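Local coordinates for activating signal cointegrator 1 complex subunit 2 (Homo sapiens, PDB 6YXQ), which binds polyubiquitin chains and recruits ASCC3 and ALKBH3 to sites of DNA alkylation damage, besides taking part in rescue of stalled ribosomes, at residues 80-85 with 152-157. Residues are numbered along the deposited sequence; the frame is centred on the assembly and turned at random.
Sequences KFWCQV and EILYNN
Trp-82 and Ile-153 face each other with their CA atoms 9.8 Å apart where helix 78-87 meets the C-terminal end of helix 147-156. This apolar helix-helix contact, within the largely helical, ASCC3-binding N-terminal part of the protein, is small (116 Å² over both sides), with no hydrogen bond across it. The indole of Trp-82 makes the contact with the outer rim of its six-membered ring. CH2 lies 4.0 Å from Leu-154 CD2, a methyl that sits at the ring edge near its plane, whereas CZ3 meets Ile-153 CG2 obliquely at 4.1 Å. The branch methyl of Ile-153 stands anti to the backbone N, with CG1 beside that N (chi1 -77°), which carries CG2 to the indole. Phe-81 CE2 lies over one face of the indole, and Met-134 of helix 114-135 also touches Trp-82. Ile-86, one turn after Trp-82, is touched by the side chains of Ile-153 and Asn-157. Asn-157, the first residue to leave helical geometry, folds back on the final turn: ND2 donates to Ile-153 O at 2.9 Å (N-H...O 149°), in the carbonyl plane on a lone pair, and that oxygen also accepts from Asn-156 N and Asn-157 N.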
# COMPACT_ATOMS: atom_id res chain seq x y z
N LYS B 80 -14.47 -13.36 13.16
CA LYS B 80 -15.29 -12.73 12.13
C LYS B 80 -14.45 -11.95 11.12
O LYS B 80 -14.84 -11.88 9.94
CB LYS B 80 -16.35 -11.84 12.78
CG LYS B 80 -17.13 -12.55 13.88
CD LYS B 80 -18.01 -11.60 14.71
CE LYS B 80 -17.97 -11.93 16.21
NZ LYS B 80 -18.54 -13.25 16.60
N PHE B 81 -13.32 -11.39 11.54
CA PHE B 81 -12.43 -10.72 10.59
C PHE B 81 -11.88 -11.71 9.57
O PHE B 81 -11.83 -11.42 8.37
CB PHE B 81 -11.27 -10.04 11.33
CG PHE B 81 -10.09 -9.72 10.45
CD1 PHE B 81 -10.08 -8.60 9.64
CD2 PHE B 81 -8.97 -10.55 10.44
CE1 PHE B 81 -8.99 -8.30 8.84
CE2 PHE B 81 -7.88 -10.26 9.63
CZ PHE B 81 -7.89 -9.13 8.84
N TRP B 82 -11.45 -12.88 10.04
CA TRP B 82 -10.90 -13.87 9.13
C TRP B 82 -11.98 -14.44 8.22
O TRP B 82 -11.73 -14.67 7.03
CB TRP B 82 -10.21 -14.98 9.93
CG TRP B 82 -8.77 -14.68 10.21
CD1 TRP B 82 -8.21 -14.34 11.41
CD2 TRP B 82 -7.70 -14.68 9.25
NE1 TRP B 82 -6.86 -14.14 11.26
CE2 TRP B 82 -6.52 -14.34 9.95
CE3 TRP B 82 -7.63 -14.95 7.88
CZ2 TRP B 82 -5.28 -14.26 9.31
CZ3 TRP B 82 -6.40 -14.86 7.25
CH2 TRP B 82 -5.24 -14.52 7.97
N CYS B 83 -13.19 -14.65 8.75
CA CYS B 83 -14.31 -15.03 7.89
C CYS B 83 -14.50 -14.01 6.78
O CYS B 83 -14.62 -14.38 5.60
CB CYS B 83 -15.59 -15.14 8.72
SG CYS B 83 -15.71 -16.60 9.75
N GLN B 84 -14.52 -12.73 7.13
CA GLN B 84 -14.72 -11.68 6.14
C GLN B 84 -13.63 -11.72 5.08
O GLN B 84 -13.92 -11.74 3.87
CB GLN B 84 -14.78 -10.32 6.82
CG GLN B 84 -15.33 -9.20 5.94
CD GLN B 84 -16.83 -9.31 5.72
OE1 GLN B 84 -17.53 -10.01 6.46
NE2 GLN B 84 -17.33 -8.61 4.71
N VAL B 85 -12.36 -11.78 5.50
CA VAL B 85 -11.26 -11.70 4.53
C VAL B 85 -11.24 -12.92 3.63
O VAL B 85 -10.87 -12.84 2.45
CB VAL B 85 -9.90 -11.50 5.24
CG1 VAL B 85 -9.96 -10.33 6.19
CG2 VAL B 85 -9.45 -12.76 5.95
N GLU B 152 -2.26 -22.21 3.47
CA GLU B 152 -3.25 -22.59 2.47
C GLU B 152 -4.26 -21.46 2.28
O GLU B 152 -4.51 -21.03 1.15
CB GLU B 152 -3.95 -23.88 2.88
CG GLU B 152 -4.43 -24.74 1.72
CD GLU B 152 -4.63 -26.19 2.12
OE1 GLU B 152 -4.46 -27.08 1.25
OE2 GLU B 152 -4.96 -26.44 3.30
N ILE B 153 -4.80 -20.94 3.39
CA ILE B 153 -5.74 -19.82 3.30
C ILE B 153 -5.11 -18.64 2.56
O ILE B 153 -5.70 -18.06 1.64
CB ILE B 153 -6.19 -19.39 4.71
CG1 ILE B 153 -7.23 -20.35 5.27
CG2 ILE B 153 -6.74 -17.97 4.67
CD1 ILE B 153 -7.40 -20.21 6.78
N LEU B 154 -3.88 -18.29 2.96
CA LEU B 154 -3.18 -17.12 2.42
C LEU B 154 -3.00 -17.20 0.92
O LEU B 154 -3.57 -16.39 0.18
CB LEU B 154 -1.82 -16.96 3.06
CG LEU B 154 -1.73 -16.55 4.50
CD1 LEU B 154 -0.47 -15.72 4.66
CD2 LEU B 154 -2.97 -15.77 4.87
N TYR B 155 -2.16 -18.15 0.46
CA TYR B 155 -2.05 -18.39 -0.96
C TYR B 155 -3.40 -18.44 -1.60
O TYR B 155 -3.55 -18.06 -2.73
CB TYR B 155 -1.28 -19.66 -1.31
CG TYR B 155 -0.86 -19.74 -2.77
CD1 TYR B 155 -1.75 -20.10 -3.81
CD2 TYR B 155 0.44 -19.43 -3.12
CE1 TYR B 155 -1.31 -20.16 -5.14
CE2 TYR B 155 0.88 -19.49 -4.44
CZ TYR B 155 0.00 -19.85 -5.44
OH TYR B 155 0.44 -19.91 -6.75
N ASN B 156 -4.40 -18.94 -0.97
CA ASN B 156 -5.33 -19.49 -1.95
C ASN B 156 -6.66 -18.79 -1.99
O ASN B 156 -7.50 -19.15 -2.79
CB ASN B 156 -5.71 -20.96 -1.73
CG ASN B 156 -5.06 -21.80 -2.73
OD1 ASN B 156 -5.21 -21.56 -3.96
ND2 ASN B 156 -4.31 -22.75 -2.33
N ASN B 157 -6.91 -17.85 -1.12
CA ASN B 157 -7.89 -16.82 -1.38
C ASN B 157 -7.24 -15.58 -1.94
O ASN B 157 -7.71 -14.48 -1.67
CB ASN B 157 -8.66 -16.57 -0.09
CG ASN B 157 -9.25 -17.88 0.44
OD1 ASN B 157 -10.32 -18.31 0.00
ND2 ASN B 157 -8.57 -18.50 1.40